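Local coordinates for cellulase (Xanthomonas axonopodis pv. citri, PDB 5HOS), which probably hydrolyses internal beta-1,4-glucosidic bonds of cellulose, as an endo-beta-1,4-glucanase of glycosyl hydrolase family 5, at residues M68-L73 and Y109-V114; S133-L138 and Q173-T178; A213-R218 and R261-R266. One frame throughout, in Å; residues are numbered along the deposited sequence.

Interaction 1 (M68-L73 and Y109-V114)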
ATOM      1  N   MET A  68      -5.492  -8.096 -13.229  1.00 22.17           N
ATOM      2  CA  MET A  68      -4.728  -7.686 -12.049  1.00 19.95           C
ATOM      3  C   MET A  68      -4.317  -8.929 -11.297  1.00 20.19           C
ATOM      4  O   MET A  68      -5.071  -9.901 -11.250  1.00 20.29           O
ATOM      5  CB  MET A  68      -5.567  -6.784 -11.146  1.00 20.39           C
ATOM      6  CG  MET A  68      -5.677  -5.389 -11.698  1.00 21.58           C
ATOM      7  SD  MET A  68      -6.908  -4.409 -10.854  1.00 25.17           S
ATOM      8  CE  MET A  68      -6.654  -2.835 -11.682  1.00 26.12           C
ATOM      9  N   ASN A  69      -3.122  -8.903 -10.717  1.00 17.42           N
ATOM     10  CA  ASN A  69      -2.653 -10.014  -9.896  1.00 16.30           C
ATOM     11  C   ASN A  69      -2.428  -9.680  -8.423  1.00 16.58           C
ATOM     12  O   ASN A  69      -1.916 -10.513  -7.692  1.00 17.82           O
ATOM     13  CB  ASN A  69      -1.385 -10.634 -10.502  1.00 16.71           C
ATOM     14  CG  ASN A  69      -0.164  -9.735 -10.373  1.00 17.74           C
ATOM     15  OD1 ASN A  69      -0.267  -8.576  -9.992  1.00 18.82           O
ATOM     16  ND2 ASN A  69       1.003 -10.277 -10.690  1.00 18.03           N
ATOM     17  N   THR A  70      -2.812  -8.484  -7.980  1.00 16.09           N
ATOM     18  CA  THR A  70      -2.499  -8.029  -6.620  1.00 15.26           C
ATOM     19  C   THR A  70      -3.671  -7.281  -5.994  1.00 15.33           C
ATOM     20  O   THR A  70      -4.324  -6.485  -6.651  1.00 17.18           O
ATOM     21  CB  THR A  70      -1.242  -7.133  -6.629  1.00 15.46           C
ATOM     22  OG1 THR A  70      -0.146  -7.864  -7.201  1.00 15.68           O
ATOM     23  CG2 THR A  70      -0.851  -6.682  -5.225  1.00 16.40           C
ATOM     24  N   VAL A  71      -3.933  -7.579  -4.726  1.00 15.21           N
ATOM     25  CA  VAL A  71      -4.845  -6.819  -3.884  1.00 16.42           C
ATOM     26  C   VAL A  71      -4.019  -6.237  -2.750  1.00 15.96           C
ATOM     27  O   VAL A  71      -3.292  -6.966  -2.075  1.00 17.59           O
ATOM     28  CB  VAL A  71      -5.971  -7.719  -3.319  1.00 17.62           C
ATOM     29  CG1 VAL A  71      -6.675  -7.074  -2.130  1.00 18.51           C
ATOM     30  CG2 VAL A  71      -6.958  -8.050  -4.431  1.00 19.00           C
ATOM     31  N   ARG A  72      -4.118  -4.929  -2.544  1.00 14.61           N
ATOM     32  CA  ARG A  72      -3.609  -4.332  -1.319  1.00 14.89           C
ATOM     33  C   ARG A  72      -4.784  -4.282  -0.372  1.00 14.86           C
ATOM     34  O   ARG A  72      -5.854  -3.744  -0.718  1.00 15.56           O
ATOM     35  CB  ARG A  72      -2.994  -2.951  -1.549  1.00 15.66           C
ATOM     36  CG  ARG A  72      -2.408  -2.291  -0.302  1.00 15.63           C
ATOM     37  CD  ARG A  72      -1.465  -1.174  -0.710  1.00 15.80           C
ATOM     38  NE  ARG A  72      -0.852  -0.409   0.373  1.00 16.37           N
ATOM     39  CZ  ARG A  72      -1.325   0.725   0.906  1.00 16.64           C
ATOM     40  NH1 ARG A  72      -2.493   1.250   0.523  1.00 16.84           N
ATOM     41  NH2 ARG A  72      -0.616   1.348   1.842  1.00 17.52           N
ATOM     42  N   LEU A  73      -4.590  -4.862   0.806  1.00 14.45           N
ATOM     43  CA  LEU A  73      -5.650  -5.001   1.796  1.00 16.01           C
ATOM     44  C   LEU A  73      -5.339  -4.195   3.056  1.00 14.58           C
ATOM     45  O   LEU A  73      -4.586  -4.652   3.917  1.00 14.27           O
ATOM     46  CB  LEU A  73      -5.827  -6.480   2.132  1.00 17.43           C
ATOM     47  CG  LEU A  73      -6.979  -6.836   3.066  1.00 18.82           C
ATOM     48  CD1 LEU A  73      -8.302  -6.724   2.327  1.00 19.08           C
ATOM     49  CD2 LEU A  73      -6.776  -8.231   3.640  1.00 19.78           C
ATOM     50  N   TYR A 109      -1.883 -12.068  -5.449  1.00 15.69           N
ATOM     51  CA  TYR A 109      -1.117 -11.769  -4.239  1.00 15.40           C
ATOM     52  C   TYR A 109      -1.909 -10.808  -3.356  1.00 15.64           C
ATOM     53  O   TYR A 109      -2.768 -10.078  -3.853  1.00 16.27           O
ATOM     54  CB  TYR A 109       0.209 -11.101  -4.611  1.00 15.53           C
ATOM     55  CG  TYR A 109       1.127 -11.934  -5.476  1.00 15.92           C
ATOM     56  CD1 TYR A 109       1.057 -11.876  -6.863  1.00 17.13           C
ATOM     57  CD2 TYR A 109       2.081 -12.770  -4.905  1.00 17.53           C
ATOM     58  CE1 TYR A 109       1.898 -12.637  -7.661  1.00 17.74           C
ATOM     59  CE2 TYR A 109       2.929 -13.538  -5.693  1.00 17.28           C
ATOM     60  CZ  TYR A 109       2.834 -13.461  -7.069  1.00 18.31           C
ATOM     61  OH  TYR A 109       3.681 -14.215  -7.863  1.00 20.83           O
ATOM     62  N   VAL A 110      -1.596 -10.803  -2.056  1.00 14.90           N
ATOM     63  CA  VAL A 110      -2.211  -9.864  -1.105  1.00 15.10           C
ATOM     64  C   VAL A 110      -1.107  -9.126  -0.370  1.00 15.89           C
ATOM     65  O   VAL A 110      -0.243  -9.758   0.241  1.00 15.58           O
ATOM     66  CB  VAL A 110      -3.130 -10.562  -0.079  1.00 17.07           C
ATOM     67  CG1 VAL A 110      -3.640  -9.586   0.970  1.00 18.57           C
ATOM     68  CG2 VAL A 110      -4.310 -11.199  -0.774  1.00 18.46           C
ATOM     69  N   ILE A 111      -1.155  -7.795  -0.420  1.00 14.66           N
ATOM     70  CA  ILE A 111      -0.345  -6.958   0.450  1.00 14.87           C
ATOM     71  C   ILE A 111      -1.161  -6.730   1.704  1.00 14.06           C
ATOM     72  O   ILE A 111      -2.240  -6.130   1.634  1.00 14.26           O
ATOM     73  CB  ILE A 111      -0.017  -5.590  -0.188  1.00 15.36           C
ATOM     74  CG1 ILE A 111       0.734  -5.761  -1.511  1.00 15.43           C
ATOM     75  CG2 ILE A 111       0.787  -4.708   0.776  1.00 15.81           C
ATOM     76  CD1 ILE A 111       0.653  -4.539  -2.414  1.00 15.55           C
ATOM     77  N   VAL A 112      -0.666  -7.201   2.839  1.00 14.72           N
ATOM     78  CA  VAL A 112      -1.276  -6.877   4.121  1.00 14.42           C
ATOM     79  C   VAL A 112      -0.746  -5.503   4.505  1.00 13.83           C
ATOM     80  O   VAL A 112       0.435  -5.360   4.807  1.00 13.67           O
ATOM     81  CB  VAL A 112      -0.946  -7.913   5.211  1.00 15.24           C
ATOM     82  CG1 VAL A 112      -1.570  -7.499   6.542  1.00 14.90           C
ATOM     83  CG2 VAL A 112      -1.434  -9.293   4.795  1.00 15.21           C
ATOM     84  N   ASP A 113      -1.628  -4.504   4.484  1.00 14.19           N
ATOM     85  CA  ASP A 113      -1.266  -3.095   4.720  1.00 15.28           C
ATOM     86  C   ASP A 113      -1.759  -2.707   6.101  1.00 14.89           C
ATOM     87  O   ASP A 113      -2.961  -2.544   6.311  1.00 15.83           O
ATOM     88  CB  ASP A 113      -1.876  -2.205   3.604  1.00 15.67           C
ATOM     89  CG  ASP A 113      -2.198  -0.763   4.050  1.00 16.85           C
ATOM     90  OD1 ASP A 113      -1.484  -0.183   4.898  1.00 15.07           O
ATOM     91  OD2 ASP A 113      -3.191  -0.211   3.522  1.00 17.23           O
ATOM     92  N   VAL A 114      -0.826  -2.541   7.032  1.00 15.08           N
ATOM     93  CA  VAL A 114      -1.153  -2.055   8.370  1.00 16.07           C
ATOM     94  C   VAL A 114      -1.400  -0.555   8.183  1.00 16.61           C
ATOM     95  O   VAL A 114      -0.457   0.224   8.032  1.00 14.98           O
ATOM     96  CB  VAL A 114      -0.017  -2.333   9.374  1.00 15.72           C
ATOM     97  CG1 VAL A 114      -0.360  -1.779  10.752  1.00 16.61           C
ATOM     98  CG2 VAL A 114       0.254  -3.834   9.454  1.00 15.56           C
TER
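Tyr-109 opens the pairing of two parallel strands: its N donates to Asn-69 O at 2.7 Å, and its O accepts from Val-71 N at 2.9 Å. With CG beside the backbone N (chi1 -61°), the ring brings its edge against the same Asn-69 carbonyl, CD1 lying 3.4 Å from Asn-69 O. The Asn-69 amide stands nearly upright to the ring plane and is tied to Lys-28 and Ala-30, while Tyr-29 meets the ring edge-to-face.

Ile-111 continues the register on the same face. Its N donates to Val-71 O and its O accepts from Leu-73 N; its CD1 rests on Thr-70 CG2 (3.8 Å) and then on the CB of Arg-72. Farther along this face the guanidinium of Arg-72 stacks on the Asp-113 carboxylate, planes 12° apart, with OD2 over one face. This is attraction of charges without a directed N-H; NH1 hydrogen-bonds Asn-33 and NH2 Asn-158, Glu-271 and Glu-227 add salt bridges, and Asp-113 OD2 bonds His-115.

Leu-73 turns to the other face, where its CB meets Val-110 CG1 at 4.0 Å beside helix 90-105. Its O closes the pairing by accepting Asp-113 N. Such neighbouring parallel strands, with one face lining the interior and the other packed on helices, are the hallmark of the eightfold beta/alpha (TIM) barrel.

Interaction 2 (S133-L138 and Q173-T178); sequences STFNDL and QASIDT
Asn-136 and Ser-175 mark the place where two helices come closest, their CA atoms only 4.8 Å apart. The axes of the two segments approach to 8.7 Å at an angle of 35°, running in roughly the same direction. Ala-174 and Ser-175 offer the Asn-136 side chain a low surface on the second helix, and this is the tightly packed part of the contact. The side chain reaches across to the peptide joining Ala-174 to Ser-175, and its CG comes within 3.3 Å of Thr-178 OG1, the two side chains crossing at about a right angle. Thr-178 OG1 is itself bonded to Ala-174 O at 2.8 Å. That oxygen also accepts Thr-178 N, the two donors arriving from opposite faces of the carbonyl plane, which fixes the rotation of the threonine. Its CG2 is thereby aimed at the other helix and reaches Asn-136 O at 3.4 Å. Tight as it is, this part is also the solvent side, since Asn-136, Ala-174 and Thr-178 all remain partly exposed; Ile-132 and Arg-140 of the first helix add contacts to Ala-174 and Thr-178.

The buried flank is the lighter one. With CG anti to the backbone N (chi1 -173°), Phe-135 brings CE2 to 3.7 Å from Ser-175 CB. Ser-175 OG approaches the ring obliquely, but its hydrogen bond goes back to Ala-172 O in its own helix. The ring also meets Trp-139 of its own helix and Met-157 of a loop.

The buried side thus pairs an aromatic ring with a serine, while the outer side is polar. Helices 132-145 and 165-181 are successive in the chain, with barrel strand 152-155 between them, as neighbouring outer helices are in an eightfold beta/alpha barrel.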
ATOM      1  N   SER A 133       9.679  -1.447  19.983  1.00 23.10           N
ATOM      2  CA  SER A 133       9.368  -2.820  20.389  1.00 22.52           C
ATOM      3  C   SER A 133       7.904  -3.204  20.164  1.00 19.73           C
ATOM      4  O   SER A 133       7.615  -4.335  19.810  1.00 20.90           O
ATOM      5  CB  SER A 133       9.741  -3.046  21.868  1.00 22.35           C
ATOM      6  OG  SER A 133       8.951  -2.236  22.729  1.00 24.48           O
ATOM      7  N   THR A 134       6.984  -2.266  20.377  1.00 18.15           N
ATOM      8  CA  THR A 134       5.571  -2.521  20.140  1.00 19.21           C
ATOM      9  C   THR A 134       5.265  -2.807  18.658  1.00 19.03           C
ATOM     10  O   THR A 134       4.493  -3.715  18.336  1.00 18.83           O
ATOM     11  CB  THR A 134       4.725  -1.352  20.671  1.00 18.65           C
ATOM     12  OG1 THR A 134       4.856  -1.316  22.099  1.00 21.23           O
ATOM     13  CG2 THR A 134       3.253  -1.503  20.308  1.00 20.89           C
ATOM     14  N   PHE A 135       5.887  -2.037  17.776  1.00 18.43           N
ATOM     15  CA  PHE A 135       5.757  -2.231  16.338  1.00 18.57           C
ATOM     16  C   PHE A 135       6.429  -3.533  15.904  1.00 19.23           C
ATOM     17  O   PHE A 135       5.855  -4.303  15.108  1.00 18.13           O
ATOM     18  CB  PHE A 135       6.340  -1.009  15.610  1.00 18.39           C
ATOM     19  CG  PHE A 135       6.126  -1.002  14.115  1.00 18.16           C
ATOM     20  CD1 PHE A 135       4.873  -1.284  13.553  1.00 16.78           C
ATOM     21  CD2 PHE A 135       7.166  -0.656  13.269  1.00 18.38           C
ATOM     22  CE1 PHE A 135       4.682  -1.246  12.186  1.00 16.86           C
ATOM     23  CE2 PHE A 135       6.981  -0.619  11.895  1.00 18.33           C
ATOM     24  CZ  PHE A 135       5.741  -0.918  11.355  1.00 18.62           C
ATOM     25  N   ASN A 136       7.618  -3.794  16.444  1.00 19.11           N
ATOM     26  CA  ASN A 136       8.328  -5.048  16.183  1.00 19.84           C
ATOM     27  C   ASN A 136       7.476  -6.278  16.496  1.00 19.09           C
ATOM     28  O   ASN A 136       7.484  -7.249  15.741  1.00 20.02           O
ATOM     29  CB  ASN A 136       9.612  -5.150  17.013  1.00 20.05           C
ATOM     30  CG  ASN A 136      10.723  -4.235  16.528  1.00 21.79           C
ATOM     31  OD1 ASN A 136      10.669  -3.660  15.442  1.00 21.34           O
ATOM     32  ND2 ASN A 136      11.759  -4.108  17.352  1.00 23.98           N
ATOM     33  N   ASP A 137       6.755  -6.238  17.616  1.00 18.87           N
ATOM     34  CA  ASP A 137       5.969  -7.393  18.037  1.00 19.52           C
ATOM     35  C   ASP A 137       4.825  -7.690  17.072  1.00 19.02           C
ATOM     36  O   ASP A 137       4.565  -8.850  16.785  1.00 20.15           O
ATOM     37  CB  ASP A 137       5.425  -7.221  19.444  1.00 19.77           C
ATOM     38  CG  ASP A 137       4.737  -8.460  19.932  1.00 21.09           C
ATOM     39  OD1 ASP A 137       5.447  -9.438  20.244  1.00 23.48           O
ATOM     40  OD2 ASP A 137       3.488  -8.475  19.954  1.00 21.97           O
ATOM     41  N   LEU A 138       4.140  -6.649  16.583  1.00 16.12           N
ATOM     42  CA  LEU A 138       3.125  -6.851  15.532  1.00 18.34           C
ATOM     43  C   LEU A 138       3.715  -7.621  14.357  1.00 17.93           C
ATOM     44  O   LEU A 138       3.166  -8.642  13.935  1.00 17.14           O
ATOM     45  CB  LEU A 138       2.566  -5.520  15.015  1.00 19.36           C
ATOM     46  CG  LEU A 138       1.651  -5.586  13.777  1.00 20.68           C
ATOM     47  CD1 LEU A 138       0.360  -6.320  14.078  1.00 21.79           C
ATOM     48  CD2 LEU A 138       1.362  -4.199  13.227  1.00 19.90           C
ATOM     49  N   GLN A 173      13.508  -0.089   9.981  1.00 12.57           N
ATOM     50  CA  GLN A 173      14.643  -1.028   9.991  1.00 16.08           C
ATOM     51  C   GLN A 173      14.491  -2.081  11.078  1.00 15.91           C
ATOM     52  O   GLN A 173      14.779  -3.260  10.853  1.00 15.94           O
ATOM     53  CB  GLN A 173      15.957  -0.276  10.185  1.00 16.31           C
ATOM     54  CG  GLN A 173      17.201  -1.138  10.032  1.00 17.36           C
ATOM     55  CD  GLN A 173      17.324  -1.683   8.633  1.00 18.31           C
ATOM     56  OE1 GLN A 173      17.682  -0.955   7.713  1.00 19.18           O
ATOM     57  NE2 GLN A 173      17.008  -2.963   8.455  1.00 20.15           N
ATOM     58  N   ALA A 174      14.037  -1.662  12.254  1.00 17.08           N
ATOM     59  CA  ALA A 174      13.847  -2.591  13.360  1.00 19.17           C
ATOM     60  C   ALA A 174      12.791  -3.646  13.017  1.00 19.34           C
ATOM     61  O   ALA A 174      12.985  -4.824  13.299  1.00 19.55           O
ATOM     62  CB  ALA A 174      13.469  -1.842  14.621  1.00 20.27           C
ATOM     63  N   SER A 175      11.687  -3.227  12.392  1.00 19.54           N
ATOM     64  CA  SER A 175      10.640  -4.178  12.015  1.00 19.91           C
ATOM     65  C   SER A 175      11.103  -5.117  10.888  1.00 18.34           C
ATOM     66  O   SER A 175      10.776  -6.303  10.908  1.00 17.74           O
ATOM     67  CB  SER A 175       9.334  -3.457  11.647  1.00 20.90           C
ATOM     68  OG  SER A 175       9.484  -2.712  10.451  1.00 22.50           O
ATOM     69  N   ILE A 176      11.877  -4.602   9.932  1.00 17.48           N
ATOM     70  CA  ILE A 176      12.463  -5.444   8.867  1.00 17.49           C
ATOM     71  C   ILE A 176      13.353  -6.523   9.487  1.00 17.25           C
ATOM     72  O   ILE A 176      13.225  -7.711   9.169  1.00 16.15           O
ATOM     73  CB  ILE A 176      13.274  -4.608   7.849  1.00 17.06           C
ATOM     74  CG1 ILE A 176      12.342  -3.719   7.012  1.00 16.65           C
ATOM     75  CG2 ILE A 176      14.129  -5.480   6.931  1.00 17.42           C
ATOM     76  CD1 ILE A 176      13.043  -2.546   6.359  1.00 18.23           C
ATOM     77  N   ASP A 177      14.238  -6.109  10.384  1.00 16.94           N
ATOM     78  CA  ASP A 177      15.136  -7.061  11.061  1.00 16.39           C
ATOM     79  C   ASP A 177      14.351  -8.125  11.845  1.00 17.25           C
ATOM     80  O   ASP A 177      14.692  -9.319  11.814  1.00 18.43           O
ATOM     81  CB  ASP A 177      16.130  -6.332  11.979  1.00 17.89           C
ATOM     82  CG  ASP A 177      17.171  -5.519  11.209  1.00 20.04           C
ATOM     83  OD1 ASP A 177      17.275  -5.632   9.964  1.00 19.51           O
ATOM     84  OD2 ASP A 177      17.912  -4.757  11.862  1.00 22.56           O
ATOM     85  N   THR A 178      13.295  -7.689  12.530  1.00 16.79           N
ATOM     86  CA  THR A 178      12.425  -8.587  13.288  1.00 17.52           C
ATOM     87  C   THR A 178      11.756  -9.621  12.386  1.00 17.81           C
ATOM     88  O   THR A 178      11.735 -10.806  12.703  1.00 19.55           O
ATOM     89  CB  THR A 178      11.352  -7.778  14.039  1.00 18.05           C
ATOM     90  OG1 THR A 178      12.000  -6.868  14.938  1.00 18.67           O
ATOM     91  CG2 THR A 178      10.417  -8.687  14.813  1.00 19.13           C
TER

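Interaction 3 (A213-R218 and R261-R266). With SO4 (sulfate ion), chain B.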
ATOM      1  N   ALA A 213      17.144   9.497   4.726  1.00 15.81           N
ATOM      2  CA  ALA A 213      16.812   8.486   5.736  1.00 16.06           C
ATOM      3  C   ALA A 213      16.643   7.079   5.154  1.00 17.35           C
ATOM      4  O   ALA A 213      17.124   6.099   5.730  1.00 20.14           O
ATOM      5  CB  ALA A 213      15.556   8.899   6.492  1.00 16.38           C
ATOM      6  N   MET A 214      16.004   6.991   3.995  1.00 17.80           N
ATOM      7  CA  MET A 214      15.674   5.706   3.399  1.00 20.06           C
ATOM      8  C   MET A 214      16.820   5.128   2.571  1.00 18.36           C
ATOM      9  O   MET A 214      16.790   3.946   2.267  1.00 21.42           O
ATOM     10  CB  MET A 214      14.395   5.819   2.572  1.00 20.76           C
ATOM     11  CG  MET A 214      13.177   6.277   3.384  1.00 24.10           C
ATOM     12  SD  MET A 214      12.700   5.252   4.809  1.00 30.24           S
ATOM     13  CE  MET A 214      12.491   3.691   3.978  1.00 29.82           C
ATOM     14  N   ALA A 215      17.836   5.937   2.248  1.00 15.11           N
ATOM     15  CA  ALA A 215      19.022   5.441   1.516  1.00 20.59           C
ATOM     16  C   ALA A 215      19.760   4.348   2.273  1.00 23.04           C
ATOM     17  O   ALA A 215      20.309   3.430   1.661  1.00 26.30           O
ATOM     18  CB  ALA A 215      19.978   6.583   1.202  1.00 23.29           C
ATOM     19  N   SER A 216      19.781   4.449   3.600  1.00 24.30           N
ATOM     20  CA  SER A 216      20.514   3.490   4.416  1.00 27.13           C
ATOM     21  C   SER A 216      19.680   2.275   4.841  1.00 24.08           C
ATOM     22  O   SER A 216      20.203   1.409   5.544  1.00 25.54           O
ATOM     23  CB  SER A 216      21.106   4.195   5.640  1.00 33.43           C
ATOM     24  OG  SER A 216      20.093   4.826   6.399  1.00 38.34           O
ATOM     25  N   ILE A 217      18.412   2.185   4.424  1.00 21.55           N
ATOM     26  CA  ILE A 217      17.607   0.984   4.713  1.00 21.50           C
ATOM     27  C   ILE A 217      18.271  -0.254   4.128  1.00 21.61           C
ATOM     28  O   ILE A 217      18.706  -0.255   2.972  1.00 20.61           O
ATOM     29  CB  ILE A 217      16.156   1.072   4.188  1.00 23.79           C
ATOM     30  CG1 ILE A 217      15.316   1.950   5.109  1.00 25.52           C
ATOM     31  CG2 ILE A 217      15.477  -0.310   4.095  1.00 27.17           C
ATOM     32  CD1 ILE A 217      15.043   1.392   6.501  1.00 25.15           C
ATOM     33  N   ARG A 218      18.323  -1.299   4.948  1.00 20.68           N
ATOM     34  CA  ARG A 218      18.859  -2.589   4.550  1.00 23.42           C
ATOM     35  C   ARG A 218      17.846  -3.692   4.898  1.00 23.83           C
ATOM     36  O   ARG A 218      16.942  -3.511   5.733  1.00 25.91           O
ATOM     37  CB  ARG A 218      20.206  -2.833   5.236  1.00 27.24           C
ATOM     38  CG  ARG A 218      21.301  -1.841   4.848  1.00 34.76           C
ATOM     39  CD  ARG A 218      21.796  -2.002   3.407  1.00 43.20           C
ATOM     40  NE  ARG A 218      22.740  -0.941   3.013  1.00 51.10           N
ATOM     41  CZ  ARG A 218      22.424   0.230   2.440  1.00 58.84           C
ATOM     42  NH1 ARG A 218      21.164   0.562   2.154  1.00 56.12           N
ATOM     43  NH2 ARG A 218      23.393   1.093   2.140  1.00 64.92           N
ATOM     44  N   ARG A 261      17.207   4.411  -8.628  1.00 21.05           N
ATOM     45  CA  ARG A 261      18.286   3.919  -9.492  1.00 23.22           C
ATOM     46  C   ARG A 261      19.662   4.157  -8.868  1.00 22.95           C
ATOM     47  O   ARG A 261      20.484   3.244  -8.805  1.00 23.28           O
ATOM     48  CB  ARG A 261      18.188   4.579 -10.873  1.00 25.36           C
ATOM     49  CG  ARG A 261      18.969   3.883 -11.974  1.00 27.18           C
ATOM     50  CD  ARG A 261      18.591   4.418 -13.351  1.00 27.98           C
ATOM     51  NE  ARG A 261      17.304   3.882 -13.821  1.00 27.67           N
ATOM     52  CZ  ARG A 261      16.243   4.583 -14.238  1.00 27.39           C
ATOM     53  NH1 ARG A 261      15.148   3.929 -14.633  1.00 27.45           N
ATOM     54  NH2 ARG A 261      16.235   5.915 -14.287  1.00 28.66           N
ATOM     55  N   LEU A 262      19.900   5.378  -8.392  1.00 22.85           N
ATOM     56  CA  LEU A 262      21.163   5.721  -7.728  1.00 25.84           C
ATOM     57  C   LEU A 262      21.411   4.877  -6.471  1.00 25.23           C
ATOM     58  O   LEU A 262      22.532   4.411  -6.249  1.00 25.83           O
ATOM     59  CB  LEU A 262      21.198   7.224  -7.388  1.00 28.77           C
ATOM     60  CG  LEU A 262      22.331   7.797  -6.526  1.00 30.92           C
ATOM     61  CD1 LEU A 262      23.712   7.485  -7.092  1.00 31.55           C
ATOM     62  CD2 LEU A 262      22.146   9.301  -6.375  1.00 33.99           C
ATOM     63  N   ASN A 263      20.361   4.663  -5.676  1.00 23.93           N
ATOM     64  CA  ASN A 263      20.472   3.930  -4.405  1.00 24.63           C
ATOM     65  C   ASN A 263      20.234   2.423  -4.507  1.00 24.73           C
ATOM     66  O   ASN A 263      20.150   1.731  -3.484  1.00 24.77           O
ATOM     67  CB  ASN A 263      19.553   4.574  -3.367  1.00 24.35           C
ATOM     68  CG  ASN A 263      20.029   5.957  -2.979  1.00 23.50           C
ATOM     69  OD1 ASN A 263      20.875   6.093  -2.108  1.00 27.34           O
ATOM     70  ND2 ASN A 263      19.503   6.986  -3.634  1.00 24.35           N
ATOM     71  N   LYS A 264      20.139   1.923  -5.741  1.00 22.97           N
ATOM     72  CA  LYS A 264      20.023   0.488  -6.025  1.00 25.43           C
ATOM     73  C   LYS A 264      18.827  -0.128  -5.302  1.00 23.69           C
ATOM     74  O   LYS A 264      18.933  -1.168  -4.668  1.00 24.48           O
ATOM     75  CB  LYS A 264      21.337  -0.238  -5.703  1.00 26.28           C
ATOM     76  CG  LYS A 264      22.548   0.426  -6.348  1.00 32.67           C
ATOM     77  CD  LYS A 264      23.684  -0.551  -6.625  1.00 39.89           C
ATOM     78  CE  LYS A 264      24.886   0.161  -7.234  1.00 45.46           C
ATOM     79  NZ  LYS A 264      24.599   0.719  -8.587  1.00 47.85           N
ATOM     80  N   LYS A 265      17.690   0.552  -5.404  1.00 22.96           N
ATOM     81  CA  LYS A 265      16.460   0.120  -4.765  1.00 22.32           C
ATOM     82  C   LYS A 265      15.337   0.009  -5.792  1.00 21.61           C
ATOM     83  O   LYS A 265      15.458   0.486  -6.929  1.00 20.26           O
ATOM     84  CB  LYS A 265      16.100   1.089  -3.646  1.00 20.88           C
ATOM     85  CG  LYS A 265      16.936   0.862  -2.388  1.00 23.31           C
ATOM     86  CD  LYS A 265      16.870   2.060  -1.474  1.00 25.82           C
ATOM     87  CE  LYS A 265      17.349   1.763  -0.061  1.00 28.08           C
ATOM     88  NZ  LYS A 265      18.610   0.991   0.052  1.00 24.85           N
ATOM     89  N   ARG A 266      14.266  -0.671  -5.391  1.00 20.37           N
ATOM     90  CA  ARG A 266      13.100  -0.866  -6.238  1.00 19.07           C
ATOM     91  C   ARG A 266      11.930  -0.148  -5.595  1.00 17.70           C
ATOM     92  O   ARG A 266      11.936   0.070  -4.389  1.00 17.81           O
ATOM     93  CB  ARG A 266      12.784  -2.343  -6.381  1.00 20.93           C
ATOM     94  CG  ARG A 266      13.943  -3.171  -6.924  1.00 22.58           C
ATOM     95  CD  ARG A 266      13.496  -4.596  -7.137  1.00 27.79           C
ATOM     96  NE  ARG A 266      13.172  -5.255  -5.866  1.00 31.36           N
ATOM     97  CZ  ARG A 266      12.370  -6.315  -5.725  1.00 37.27           C
ATOM     98  NH1 ARG A 266      11.764  -6.882  -6.770  1.00 34.59           N
ATOM     99  NH2 ARG A 266      12.165  -6.821  -4.511  1.00 39.79           N
TER
HETATM  100  S   SO4 B 401       9.787  -9.945  -5.765  1.00 31.39           S
HETATM  101  O1  SO4 B 401      10.750  -9.713  -4.658  1.00 30.59           O
HETATM  102  O2  SO4 B 401      10.329 -10.987  -6.667  1.00 37.52           O
HETATM  103  O3  SO4 B 401       8.497 -10.392  -5.213  1.00 32.87           O
HETATM  104  O4  SO4 B 401       9.619  -8.704  -6.546  1.00 35.32           O
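Lys-265 drives its ammonium into a turn of backbone carbonyls, NZ bonding Ile-217 O at 3.2 Å in the carbonyl plane and, more weakly, Ala-215 O at 3.4 Å. The chain is extended until its last torsion, where a bend (chi4 46°) swings NZ toward these oxygens while CE comes within 3.2 Å of Met-214 O. Arg-218 shares both acceptors: its NH1 donates to Ala-215 O at 3.0 Å and to Ile-217 O at 2.7 Å. Two donors of like charge therefore stand side by side, NH1 of Arg-218 being 3.3 Å from NZ of Lys-265, and the carbonyl oxygens they share probably make this tolerable. Tyr-224 OH supplies a further partner for the ammonium.

A second, lighter touch sets Asn-263 OD1 on the CB of Ala-215 at 3.5 Å, while Asn-263 ND2 turns back to Trp-259 O.

What places Lys-265 is the way its helix ends. Lys-264, with positive phi, is the C-prime residue of a Schellman motif in which Lys-265 N returns to Leu-260 O. Beyond it, Arg-266 presents its guanidinium edge to a sulfate, probably from the crystallisation liquor, with NH1 bonding O4 at 2.8 Å; Tyr-29, Lys-28 and Arg-223 also bond the sulfate.

Trp-259 of helix 248-262 packs on Met-214 and Ala-215. The contact thus joins the loop between helix 210-213 and strand 224-231 to the turn leading from helix 248-262 into strand 267-273, where these two adjacent barrel strands begin.

In the fold
Interaction 1 is core, a buried pairing of neighbouring barrel strands held by regular backbone hydrogen bonds, with Arg-72 and Asp-113 stacked in the interior toward the C-terminal half of the strands. Interactions 2 and 3 lie farther out, their centres each about 18 Å from the centre of the chain, and are only partly buried. The former packs an asparagine, a phenylalanine and small or hydroxyl side chains between outer helices; the latter relies on a lysine bonded to loop carbonyls. No helix or strand is common to two of them, yet they touch in sequence round the barrel: Val-114 CG1 meets Leu-138 CD2 at 3.9 Å, and Gln-173 NE2 lies 2.8 Å from Arg-218 O, a probable hydrogen bond. Interactions 1 and 3 do not meet.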